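Local coordinates for sulfur carrier protein ThiS adenylyltransferase (PDB 1ZUD) that uses ATP to adenylate the C-terminal glycine carboxyl group of the sulfur carrier protein ThiS, a step in sulfur transfer for thiamin biosynthesis, at residues Gln24-Ser29 with Lys207-Ile212; Pro82-Ser87 with Leu100-Gln105; Ala115-Asp120 with Val140-Pro145; Ala149-Phe154 with Pro192-Met197; Gln167-Cys172 with Ser238-Cys243. All blocks are in the same frame, centred on the assembly; numbering follows the deposited sequence.

Contact 1 (Gln24-Ser29 with Lys207-Ile212); sequences QKLLDS and KLLSGI
The last turn of helix 19-27 lies beside the end of helix 191-210. The backbones come closest at K25 and S210, whose CA atoms are 5.9 Å apart, and L26 faces L209 at a similar spacing. Beyond its helix, segment 24-29 runs on to strand 30-34. On the other side G211 breaks the helical path with a positive phi of 83°. At such angles a CB would crowd the carbonyl O of S210, so the position suits glycine.

L209 is the main apolar piece. Its CB meets CD2 of L26 at 3.8 Å, and the two leucines cross obliquely. Its CD2 lies 3.7 Å from OG of S29, while its CD1 touches S29 CB. Both helices belong to the Rossmann-like ThiF fold. L209 also packs on V121 of strand 121-124, which is the neighbour of strand 30-34 in the central sheet.

S29 OG is anti to the carbonyl carbon (chi1 -54°). From there it donates to K25 O over a short 2.5 Å, reaching that oxygen from above the carbonyl plane. The buried hydroxyl thus has an acceptor while L209 covers it. An alanine here would remove this donor to K25 O and would probably loosen the packing on L209 CD2.

K25 carries the exposed side. Its CB sits 3.7 Å from L209 O, and the chain beyond CG is fully extended. NZ ends in a weak hydrogen bond to S210 O at 3.5 Å. The hydroxyl of S210 turns back along the chain, where OG bonds to I206 O.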
# COMPACT_ATOMS: atom_id res chain seq x y z
N GLN C 24 13.38 -18.62 10.05
CA GLN C 24 12.97 -19.95 10.49
C GLN C 24 11.59 -19.93 11.09
O GLN C 24 10.81 -20.85 10.86
CB GLN C 24 13.97 -20.55 11.53
CG GLN C 24 13.64 -22.03 11.81
CD GLN C 24 13.65 -22.85 10.52
OE1 GLN C 24 14.61 -22.79 9.74
NE2 GLN C 24 12.59 -23.62 10.28
N LYS C 25 11.28 -18.89 11.87
CA LYS C 25 9.94 -18.78 12.43
C LYS C 25 8.93 -18.63 11.27
O LYS C 25 7.83 -19.22 11.34
CB LYS C 25 9.81 -17.56 13.32
CG LYS C 25 10.72 -17.52 14.53
CD LYS C 25 10.50 -16.20 15.24
CE LYS C 25 11.44 -16.00 16.43
NZ LYS C 25 11.20 -14.66 17.08
N LEU C 26 9.26 -17.85 10.22
CA LEU C 26 8.27 -17.77 9.08
C LEU C 26 8.10 -19.15 8.47
O LEU C 26 7.00 -19.63 8.17
CB LEU C 26 8.76 -16.82 7.95
CG LEU C 26 8.89 -15.34 8.35
CD1 LEU C 26 9.51 -14.52 7.19
CD2 LEU C 26 7.52 -14.82 8.68
N LEU C 27 9.23 -19.82 8.29
CA LEU C 27 9.19 -21.14 7.68
C LEU C 27 8.39 -22.16 8.55
O LEU C 27 7.85 -23.12 8.03
CB LEU C 27 10.63 -21.60 7.48
CG LEU C 27 11.33 -21.75 6.14
CD1 LEU C 27 10.49 -21.33 4.95
CD2 LEU C 27 12.69 -21.03 6.24
N ASP C 28 8.34 -21.94 9.86
CA ASP C 28 7.63 -22.83 10.76
C ASP C 28 6.18 -22.36 10.99
O ASP C 28 5.45 -22.98 11.75
CB ASP C 28 8.30 -22.84 12.15
CG ASP C 28 9.71 -23.45 12.13
OD1 ASP C 28 10.04 -24.26 11.22
OD2 ASP C 28 10.49 -23.10 13.06
N SER C 29 5.76 -21.28 10.36
CA SER C 29 4.41 -20.80 10.62
C SER C 29 3.36 -21.27 9.65
O SER C 29 3.66 -21.77 8.52
CB SER C 29 4.40 -19.29 10.56
OG SER C 29 5.35 -18.75 11.43
N LYS C 207 5.41 -9.36 10.14
CA LYS C 207 5.87 -8.76 11.40
C LYS C 207 5.38 -9.58 12.59
O LYS C 207 6.17 -9.84 13.55
CB LYS C 207 5.39 -7.29 11.52
CG LYS C 207 6.12 -6.34 10.55
CD LYS C 207 5.76 -4.87 10.79
CE LYS C 207 4.26 -4.64 10.53
NZ LYS C 207 3.90 -3.22 10.78
N LEU C 208 4.12 -10.00 12.54
CA LEU C 208 3.59 -10.76 13.65
C LEU C 208 4.28 -12.11 13.78
O LEU C 208 4.66 -12.51 14.89
CB LEU C 208 2.09 -11.00 13.50
CG LEU C 208 1.59 -12.13 14.40
CD1 LEU C 208 1.39 -11.62 15.82
CD2 LEU C 208 0.30 -12.63 13.85
N LEU C 209 4.47 -12.81 12.66
CA LEU C 209 5.09 -14.11 12.70
C LEU C 209 6.59 -14.06 13.01
O LEU C 209 7.14 -14.98 13.59
CB LEU C 209 4.86 -14.86 11.39
CG LEU C 209 3.36 -15.11 11.09
CD1 LEU C 209 3.21 -15.58 9.63
CD2 LEU C 209 2.80 -16.12 12.03
N SER C 210 7.27 -12.98 12.63
CA SER C 210 8.70 -13.00 12.90
C SER C 210 9.00 -12.35 14.25
O SER C 210 10.12 -12.33 14.69
CB SER C 210 9.46 -12.30 11.77
OG SER C 210 9.05 -10.95 11.68
N GLY C 211 7.99 -11.82 14.91
CA GLY C 211 8.21 -11.22 16.21
C GLY C 211 8.73 -9.80 16.19
O GLY C 211 9.43 -9.41 17.10
N ILE C 212 8.35 -9.01 15.18
CA ILE C 212 8.79 -7.64 15.10
C ILE C 212 7.80 -6.76 15.84
O ILE C 212 6.61 -6.77 15.56
CB ILE C 212 8.90 -7.22 13.62
CG1 ILE C 212 10.10 -7.96 13.01
CG2 ILE C 212 9.11 -5.72 13.47
CD1 ILE C 212 10.10 -7.96 11.55

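Contact 2 (Pro82-Ser87 with Leu100-Gln105); sequences PKSQVS and LTALQQ
The hydrogen bonds centre on one oxygen, OE1 of Q104. S84 N donates to Q104 OE1 at 3.0 Å, with an N-H...O angle of 154°. S84 OG donates to the same OE1 at 2.8 Å, along a lone pair. Both donors lie in the plane of the amide carbonyl, so two bonds from one residue grip a single acceptor. S84 OG sits between the backbone N and the carbonyl carbon (chi1 75°), which places it next to its own N-H. Q104 CG is anti to its backbone N, and a bend at chi2 (65°) folds the amide back over the helix start. Q104 NE2 bonds to D61 O, which also helps to fix the amide's rotation.

Van der Waals contact is modest. P82, at the N-cap position, rests its CB 3.6 Å from CD of Q104. A102 CB packs against S84 O at 3.6 Å and also touches S84 OG.

Helix 83-87 and strand 100-103 run nearly antiparallel, with axes 7.2 Å apart. Q104 is the centre of an inverse gamma turn. K83 faces elsewhere: it is an ATP-binding residue, and its NZ bonds to Q71. Helix 83-94 belongs to the connection between the neighbouring parallel strands 54-58 and 99-103, the beta-alpha-beta arrangement of a Rossmann-like fold.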
# COMPACT_ATOMS: atom_id res chain seq x y z
N PRO C 82 -11.36 -23.28 -10.65
CA PRO C 82 -11.51 -22.98 -9.20
C PRO C 82 -10.37 -22.10 -8.66
O PRO C 82 -9.21 -22.43 -8.85
CB PRO C 82 -11.49 -24.37 -8.53
CG PRO C 82 -11.79 -25.36 -9.73
CD PRO C 82 -11.13 -24.73 -10.89
N LYS C 83 -10.70 -21.00 -7.96
CA LYS C 83 -9.68 -20.09 -7.48
C LYS C 83 -8.64 -20.66 -6.55
O LYS C 83 -7.45 -20.33 -6.68
CB LYS C 83 -10.30 -18.84 -6.84
CG LYS C 83 -10.68 -17.78 -7.85
CD LYS C 83 -11.17 -16.50 -7.17
CE LYS C 83 -11.87 -15.65 -8.21
NZ LYS C 83 -12.48 -14.41 -7.64
N SER C 84 -9.05 -21.49 -5.59
CA SER C 84 -8.05 -22.04 -4.66
C SER C 84 -7.07 -23.00 -5.36
O SER C 84 -5.87 -23.04 -5.05
CB SER C 84 -8.75 -22.71 -3.44
OG SER C 84 -9.31 -23.96 -3.77
N GLN C 85 -7.57 -23.74 -6.34
CA GLN C 85 -6.71 -24.68 -7.08
C GLN C 85 -5.70 -23.93 -7.94
O GLN C 85 -4.51 -24.27 -7.96
CB GLN C 85 -7.57 -25.59 -7.95
CG GLN C 85 -6.81 -26.40 -9.04
CD GLN C 85 -7.77 -27.17 -9.97
OE1 GLN C 85 -7.61 -27.15 -11.20
NE2 GLN C 85 -8.76 -27.84 -9.39
N VAL C 86 -6.20 -22.95 -8.70
CA VAL C 86 -5.36 -22.11 -9.56
C VAL C 86 -4.29 -21.39 -8.71
O VAL C 86 -3.13 -21.32 -9.10
CB VAL C 86 -6.24 -21.02 -10.31
CG1 VAL C 86 -5.36 -19.98 -10.97
CG2 VAL C 86 -7.16 -21.69 -11.36
N SER C 87 -4.71 -20.84 -7.58
CA SER C 87 -3.81 -20.13 -6.66
C SER C 87 -2.72 -21.06 -6.15
O SER C 87 -1.54 -20.70 -6.14
CB SER C 87 -4.61 -19.58 -5.44
OG SER C 87 -5.52 -18.53 -5.82
N LEU C 100 1.50 -25.68 0.30
CA LEU C 100 0.35 -24.87 -0.15
C LEU C 100 -0.93 -25.67 -0.16
O LEU C 100 -1.08 -26.56 -0.96
CB LEU C 100 0.63 -24.26 -1.54
CG LEU C 100 1.81 -23.26 -1.62
CD1 LEU C 100 2.13 -22.92 -3.09
CD2 LEU C 100 1.49 -21.96 -0.83
N THR C 101 -1.86 -25.34 0.73
CA THR C 101 -3.11 -26.09 0.84
C THR C 101 -4.33 -25.35 0.29
O THR C 101 -4.61 -24.22 0.69
CB THR C 101 -3.33 -26.44 2.33
OG1 THR C 101 -2.22 -27.23 2.76
CG2 THR C 101 -4.64 -27.21 2.56
N ALA C 102 -5.05 -26.00 -0.61
CA ALA C 102 -6.23 -25.43 -1.26
C ALA C 102 -7.51 -25.89 -0.65
O ALA C 102 -7.74 -27.08 -0.56
CB ALA C 102 -6.27 -25.85 -2.79
N LEU C 103 -8.37 -24.96 -0.26
CA LEU C 103 -9.72 -25.31 0.27
C LEU C 103 -10.73 -24.58 -0.61
O LEU C 103 -10.95 -23.35 -0.46
CB LEU C 103 -9.92 -24.82 1.72
CG LEU C 103 -8.86 -25.30 2.73
CD1 LEU C 103 -9.20 -24.80 4.16
CD2 LEU C 103 -8.85 -26.82 2.75
N GLN C 104 -11.36 -25.30 -1.53
CA GLN C 104 -12.34 -24.67 -2.41
C GLN C 104 -13.68 -24.71 -1.65
O GLN C 104 -14.51 -25.59 -1.87
CB GLN C 104 -12.47 -25.42 -3.73
CG GLN C 104 -13.35 -24.73 -4.77
CD GLN C 104 -12.79 -23.39 -5.27
OE1 GLN C 104 -11.59 -23.09 -5.15
NE2 GLN C 104 -13.67 -22.58 -5.85
N GLN C 105 -13.86 -23.78 -0.73
CA GLN C 105 -15.10 -23.80 -0.01
C GLN C 105 -15.31 -22.45 0.68
O GLN C 105 -14.40 -21.60 0.72
CB GLN C 105 -15.09 -25.00 0.97
CG GLN C 105 -14.16 -24.83 2.13
CD GLN C 105 -14.10 -26.04 3.05
OE1 GLN C 105 -13.21 -26.88 2.94
NE2 GLN C 105 -15.06 -26.13 3.98

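Contact 3 (Ala115-Asp120 with Val140-Pro145). With NA (sodium ion), chain J.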
# COMPACT_ATOMS: atom_id res chain seq x y z
N ALA C 115 -9.83 -24.71 10.61
CA ALA C 115 -8.76 -24.01 9.88
C ALA C 115 -8.20 -22.85 10.75
O ALA C 115 -6.98 -22.57 10.79
CB ALA C 115 -9.32 -23.44 8.53
N VAL C 116 -9.07 -22.16 11.46
CA VAL C 116 -8.58 -21.09 12.31
C VAL C 116 -7.70 -21.67 13.41
O VAL C 116 -6.65 -21.13 13.73
CB VAL C 116 -9.78 -20.31 12.91
CG1 VAL C 116 -9.33 -19.31 14.02
CG2 VAL C 116 -10.42 -19.55 11.79
N ALA C 117 -8.10 -22.80 13.99
CA ALA C 117 -7.30 -23.37 15.09
C ALA C 117 -5.88 -23.73 14.63
O ALA C 117 -4.92 -23.44 15.31
CB ALA C 117 -8.00 -24.59 15.67
N ARG C 118 -5.77 -24.33 13.46
CA ARG C 118 -4.47 -24.72 12.90
C ARG C 118 -3.58 -23.56 12.48
O ARG C 118 -2.37 -23.67 12.54
CB ARG C 118 -4.69 -25.61 11.69
CG ARG C 118 -5.27 -26.99 12.06
CD ARG C 118 -5.64 -27.84 10.81
NE ARG C 118 -6.18 -29.15 11.18
CZ ARG C 118 -5.44 -30.19 11.57
NH1 ARG C 118 -4.11 -30.09 11.63
NH2 ARG C 118 -6.03 -31.32 11.92
N ALA C 119 -4.17 -22.43 12.09
CA ALA C 119 -3.36 -21.27 11.64
C ALA C 119 -2.74 -20.49 12.81
O ALA C 119 -3.32 -20.40 13.90
CB ALA C 119 -4.24 -20.29 10.81
N ASP C 120 -1.54 -19.93 12.58
CA ASP C 120 -0.93 -19.04 13.59
C ASP C 120 -1.53 -17.66 13.46
O ASP C 120 -1.56 -16.83 14.41
CB ASP C 120 0.56 -18.96 13.37
CG ASP C 120 1.24 -20.29 13.64
OD1 ASP C 120 1.09 -20.78 14.79
OD2 ASP C 120 1.88 -20.86 12.73
N VAL C 140 -11.46 -14.99 17.90
CA VAL C 140 -11.43 -14.64 19.34
C VAL C 140 -11.58 -15.92 20.21
O VAL C 140 -10.83 -16.12 21.17
CB VAL C 140 -12.54 -13.64 19.69
CG1 VAL C 140 -12.64 -13.44 21.22
CG2 VAL C 140 -12.26 -12.29 18.97
N ALA C 141 -12.51 -16.81 19.82
CA ALA C 141 -12.75 -18.04 20.61
C ALA C 141 -11.54 -18.95 20.60
O ALA C 141 -11.31 -19.71 21.55
CB ALA C 141 -14.02 -18.82 20.07
N LEU C 142 -10.76 -18.90 19.52
CA LEU C 142 -9.60 -19.78 19.42
C LEU C 142 -8.33 -19.01 19.67
O LEU C 142 -7.24 -19.50 19.40
CB LEU C 142 -9.57 -20.46 18.04
CG LEU C 142 -10.17 -21.87 17.76
CD1 LEU C 142 -10.86 -22.50 18.98
CD2 LEU C 142 -11.11 -21.81 16.58
N ASN C 143 -8.46 -17.77 20.16
CA ASN C 143 -7.26 -17.01 20.50
C ASN C 143 -6.21 -16.91 19.36
O ASN C 143 -5.01 -17.06 19.60
CB ASN C 143 -6.62 -17.70 21.68
CG ASN C 143 -6.34 -16.77 22.78
OD1 ASN C 143 -7.14 -15.87 23.06
ND2 ASN C 143 -5.19 -16.94 23.43
N THR C 144 -6.67 -16.65 18.13
CA THR C 144 -5.75 -16.60 16.97
C THR C 144 -5.81 -15.17 16.41
O THR C 144 -6.90 -14.64 16.21
CB THR C 144 -6.23 -17.62 15.89
OG1 THR C 144 -6.18 -18.95 16.47
CG2 THR C 144 -5.38 -17.56 14.60
N PRO C 145 -4.64 -14.52 16.22
CA PRO C 145 -4.56 -13.17 15.69
C PRO C 145 -5.30 -13.08 14.36
O PRO C 145 -5.26 -14.02 13.55
CB PRO C 145 -3.04 -12.94 15.50
CG PRO C 145 -2.39 -13.93 16.37
CD PRO C 145 -3.31 -15.11 16.51
NA NA J . -5.04 -20.87 15.53
O HOH W 1 -6.00 -21.73 17.70
O HOH W 2 -3.06 -20.70 16.91
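A sodium ion joins the ends of two helices in the Rossmann-like fold. Helix 109-118 offers main-chain carbonyls from its last turn and the residue after it. Helix 129-141 is ended by a Schellman motif, with N143 at positive phi as the C-prime residue, and this brings T144 round to the metal.

The tight part is on the inner side. V116 CG1 is anti to its backbone N (chi1 171°) and meets T144 CB at 4.0 Å. The same methyl touches L142 CD2, and the V116 side chain crosses both partners obliquely. T144 CG2 lies 3.6 Å from A119 O. The closest approach is at P145, whose CD stands 3.2 Å from D120 O. The carboxylate of D120 turns elsewhere, with OD2 accepting from Q30 N. Helix 191-210 also covers this region, with L209 on D120 and L208 on P145.

The outer part is looser. Exposed A117 meets the partly exposed L142 loosely, with A117 CB 4.1 Å from L142 CG. Here two waters complete the ion's shell of six ligands. One of them also donates to L142 O at 3.1 Å, linking the ion to the second segment.

V116 O, A117 O and A119 O probably make a favourable pocket for a cation, as carbonyls at a helix C-terminus carry partial negative charge. T144 OG1 is the sole side-chain ligand, coordinating the sodium at 2.4 Å. The same hydroxyl donates a hydrogen bond to L142 O, from 64° above that carbonyl plane.

Contact 4 (Ala149-Phe154 with Pro192-Met197)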
# COMPACT_ATOMS: atom_id res chain seq x y z
N ALA C 149 -8.85 -6.63 6.35
CA ALA C 149 -8.82 -5.41 5.51
C ALA C 149 -9.98 -5.43 4.53
O ALA C 149 -10.58 -6.45 4.32
CB ALA C 149 -7.46 -5.32 4.75
N SER C 150 -10.30 -4.26 3.97
CA SER C 150 -11.37 -4.16 3.01
C SER C 150 -11.05 -2.97 2.09
O SER C 150 -10.16 -2.12 2.38
CB SER C 150 -12.71 -3.90 3.75
OG SER C 150 -12.60 -2.72 4.54
N ALA C 151 -11.73 -2.92 0.95
CA ALA C 151 -11.53 -1.79 0.05
C ALA C 151 -12.71 -1.71 -0.88
O ALA C 151 -13.29 -2.74 -1.19
CB ALA C 151 -10.20 -2.00 -0.77
N VAL C 152 -13.05 -0.49 -1.33
CA VAL C 152 -14.14 -0.29 -2.29
C VAL C 152 -13.86 1.07 -2.88
O VAL C 152 -13.38 1.95 -2.17
CB VAL C 152 -15.61 -0.35 -1.62
CG1 VAL C 152 -15.92 0.88 -0.79
CG2 VAL C 152 -16.67 -0.47 -2.72
N GLY C 153 -14.11 1.26 -4.18
CA GLY C 153 -13.86 2.56 -4.76
C GLY C 153 -12.40 2.94 -4.60
O GLY C 153 -11.52 2.19 -5.00
N PHE C 154 -12.12 4.11 -4.01
CA PHE C 154 -10.74 4.49 -3.77
C PHE C 154 -10.39 4.33 -2.27
O PHE C 154 -9.33 4.78 -1.84
CB PHE C 154 -10.51 5.96 -4.17
CG PHE C 154 -10.39 6.17 -5.67
CD1 PHE C 154 -9.14 6.23 -6.28
CD2 PHE C 154 -11.54 6.30 -6.46
CE1 PHE C 154 -9.02 6.43 -7.69
CE2 PHE C 154 -11.43 6.50 -7.87
CZ PHE C 154 -10.18 6.56 -8.47
N PRO C 192 -5.17 -1.14 -7.76
CA PRO C 192 -4.10 -0.89 -6.80
C PRO C 192 -4.59 -0.46 -5.43
O PRO C 192 -3.85 -0.51 -4.49
CB PRO C 192 -3.28 0.23 -7.46
CG PRO C 192 -3.64 0.19 -8.93
CD PRO C 192 -5.05 -0.31 -8.98
N VAL C 193 -5.82 0.00 -5.29
CA VAL C 193 -6.24 0.34 -3.91
C VAL C 193 -6.50 -0.96 -3.11
O VAL C 193 -6.02 -1.13 -1.99
CB VAL C 193 -7.53 1.21 -3.91
CG1 VAL C 193 -8.01 1.41 -2.44
CG2 VAL C 193 -7.24 2.57 -4.58
N VAL C 194 -7.25 -1.89 -3.67
CA VAL C 194 -7.50 -3.13 -2.94
C VAL C 194 -6.15 -3.88 -2.84
O VAL C 194 -5.85 -4.57 -1.86
CB VAL C 194 -8.64 -4.02 -3.60
CG1 VAL C 194 -8.26 -4.49 -5.02
CG2 VAL C 194 -8.83 -5.25 -2.75
N GLY C 195 -5.32 -3.72 -3.86
CA GLY C 195 -4.00 -4.37 -3.86
C GLY C 195 -3.11 -3.83 -2.72
O GLY C 195 -2.44 -4.64 -2.05
N VAL C 196 -3.10 -2.52 -2.49
CA VAL C 196 -2.26 -2.05 -1.42
C VAL C 196 -2.74 -2.57 -0.05
O VAL C 196 -1.91 -2.93 0.78
CB VAL C 196 -2.12 -0.50 -1.32
CG1 VAL C 196 -1.54 0.05 -2.61
CG2 VAL C 196 -3.39 0.15 -0.96
N MET C 197 -4.05 -2.69 0.13
CA MET C 197 -4.58 -3.19 1.42
C MET C 197 -4.18 -4.63 1.62
O MET C 197 -3.79 -5.03 2.71
CB MET C 197 -6.11 -3.04 1.48
CG MET C 197 -6.60 -1.59 1.24
SD MET C 197 -5.74 -0.26 2.18
CE MET C 197 -6.12 -0.83 3.93
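V193 starts from the first turn of helix 191-210, with its CB pointing at the end of strand 146-152. CB lies 4.3 Å from G153 O. CG1, anti to the backbone N, meets F154 O at 3.7 Å and reaches A151 CB more loosely. CG2, anti to the carbonyl carbon, touches F154 CA at 4.1 Å and comes obliquely to the ring at CD1. An alanine at V193 would remove both methyls and would probably loosen the turn after the strand, at G153 and F154.

Further along, A151 CB rests on V194 CA at 3.6 Å, which is the tightest point of the contact. M197 CG lies 3.8 Å from S150 O and also meets A151 CB. M197 CB faces A149 CB. The small alanines let the helix lie close to the strand, with axes 7.8 Å apart and directions nearly antiparallel (173°).

This is helix-on-sheet packing in a Rossmann-like domain. S150 points away from the helix and bonds through OG to I63 O of the ThiS chain, and A151 pairs its backbone with ThiS. M197 also packs on L158 of strand 155-161 and F222 of strand 218-223, while V193 touches L203 of the second subunit.

Contact 5 (Gln167-Cys172 with Ser238-Cys243). With ZN (zinc ion), chain H.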
# COMPACT_ATOMS: atom_id res chain seq x y z
N GLN C 167 -7.84 -4.10 22.72
CA GLN C 167 -8.60 -3.06 22.03
C GLN C 167 -9.87 -3.55 21.42
O GLN C 167 -10.42 -2.88 20.51
CB GLN C 167 -7.76 -2.36 20.92
CG GLN C 167 -6.89 -1.22 21.45
CD GLN C 167 -5.70 -1.71 22.28
OE1 GLN C 167 -4.92 -2.55 21.83
NE2 GLN C 167 -5.56 -1.18 23.48
N GLY C 168 -10.33 -4.73 21.85
CA GLY C 168 -11.55 -5.28 21.33
C GLY C 168 -11.36 -6.14 20.08
O GLY C 168 -10.27 -6.55 19.72
N CYS C 169 -12.44 -6.35 19.36
CA CYS C 169 -12.38 -7.23 18.20
C CYS C 169 -13.16 -6.56 17.06
O CYS C 169 -13.57 -5.35 17.16
CB CYS C 169 -12.99 -8.62 18.61
SG CYS C 169 -14.77 -8.57 18.79
N TYR C 170 -13.41 -7.30 15.99
CA TYR C 170 -14.08 -6.67 14.82
C TYR C 170 -15.51 -6.27 15.18
O TYR C 170 -16.04 -5.23 14.74
CB TYR C 170 -14.12 -7.65 13.64
CG TYR C 170 -14.70 -7.09 12.34
CD1 TYR C 170 -13.89 -6.44 11.40
CD2 TYR C 170 -16.03 -7.30 12.01
CE1 TYR C 170 -14.40 -6.02 10.15
CE2 TYR C 170 -16.54 -6.90 10.80
CZ TYR C 170 -15.73 -6.27 9.87
OH TYR C 170 -16.29 -5.92 8.68
N ARG C 171 -16.13 -7.11 16.01
CA ARG C 171 -17.50 -6.88 16.47
C ARG C 171 -17.59 -5.70 17.46
O ARG C 171 -18.66 -5.13 17.60
CB ARG C 171 -18.07 -8.18 17.09
CG ARG C 171 -19.40 -8.03 17.85
CD ARG C 171 -20.60 -7.91 16.95
NE ARG C 171 -21.84 -7.72 17.72
CZ ARG C 171 -22.12 -6.65 18.47
NH1 ARG C 171 -21.27 -5.62 18.59
NH2 ARG C 171 -23.29 -6.58 19.07
N CYS C 172 -16.50 -5.30 18.11
CA CYS C 172 -16.59 -4.11 19.00
C CYS C 172 -16.76 -2.85 18.16
O CYS C 172 -17.41 -1.87 18.57
CB CYS C 172 -15.33 -3.90 19.86
SG CYS C 172 -15.01 -5.17 21.13
N SER C 238 -17.79 -2.73 25.99
CA SER C 238 -18.15 -3.47 27.19
C SER C 238 -19.13 -4.58 26.94
O SER C 238 -19.00 -5.67 27.50
CB SER C 238 -18.77 -2.54 28.25
OG SER C 238 -17.76 -1.89 28.99
N GLY C 239 -20.15 -4.30 26.16
CA GLY C 239 -21.13 -5.34 25.92
C GLY C 239 -20.83 -6.20 24.68
O GLY C 239 -21.73 -6.88 24.18
N CYS C 240 -19.59 -6.21 24.18
CA CYS C 240 -19.33 -7.05 22.99
C CYS C 240 -19.67 -8.53 23.24
O CYS C 240 -19.12 -9.16 24.12
CB CYS C 240 -17.84 -6.97 22.55
SG CYS C 240 -17.58 -7.95 21.01
N PRO C 241 -20.57 -9.10 22.43
CA PRO C 241 -20.92 -10.52 22.63
C PRO C 241 -19.85 -11.53 22.24
O PRO C 241 -19.98 -12.70 22.52
CB PRO C 241 -22.18 -10.69 21.79
CG PRO C 241 -21.97 -9.67 20.67
CD PRO C 241 -21.38 -8.47 21.38
N VAL C 242 -18.77 -11.07 21.61
CA VAL C 242 -17.69 -11.96 21.20
C VAL C 242 -16.51 -11.94 22.16
O VAL C 242 -16.07 -12.97 22.64
CB VAL C 242 -17.15 -11.59 19.74
CG1 VAL C 242 -15.88 -12.43 19.41
CG2 VAL C 242 -18.20 -11.88 18.71
N CYS C 243 -15.96 -10.77 22.45
CA CYS C 243 -14.79 -10.72 23.31
C CYS C 243 -15.17 -10.16 24.69
O CYS C 243 -14.31 -9.96 25.53
CB CYS C 243 -13.68 -9.82 22.70
SG CYS C 243 -14.08 -8.01 22.70
ZN ZN H . -15.41 -7.40 20.77
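R171 lays its guanidinium across the ring of P241. P241 CD sits over the centre of one guanidinium face, 3.5 Å from R171 CZ, and the two side chains cross at about a right angle. This overlap flanks a Cys4 zinc site built from two CxxC pairs, C169 with C172 and C240 with C243. All four SG atoms bind the ion, with C172 SG at 2.3 Å and C169 SG at 2.4 Å.

R171 CG is anti to the backbone N (chi1 169°), which puts it 3.6 Å from C240 SG. The bend at chi2 (77°) then turns the guanidinium to P241. V242 CG2 packs on R171 CB, and V242 CB faces C169 SG. The positive charge of R171 probably helps offset the negative charge of the thiolates.

Main-chain N-H groups also serve the sulfurs. C169 N donates to C172 SG at 3.3 Å, which holds the first pair in place at the start of helix 170-173. G168 precedes it, and a side chain there would clash with C172 SG. The site ties this short helix to the loop after strand 228-233. Y170 N bonds to N136 of helix 129-141, and G239 N bonds to E44 of the ThiS chain. In the second pair C240 SG accepts from V242 N and, almost straight at 172°, from C243 N at 3.6 Å.

Overall arrangement
From the N terminus, the chain opens contact 1 at helix 19-27, and this closes only at the end of helix 191-210. Contacts 2, 3 and 4 all lie within that span, one after another. Contact 2 ties helix 83-94 to the edge strand 99-103. Contact 3 joins two helix ends, and contact 4 sets helix 191-210 on strand 146-152. Contact 5 ties helix 170-173 to the loop after strand 228-233. It opens inside the spans of contacts 1 and 4 but closes after both, so it crosses them. Contact 3 touches contact 1 through D120 and P145, and contact 5 through V140. Contacts 1 and 4 use the two ends of helix 191-210.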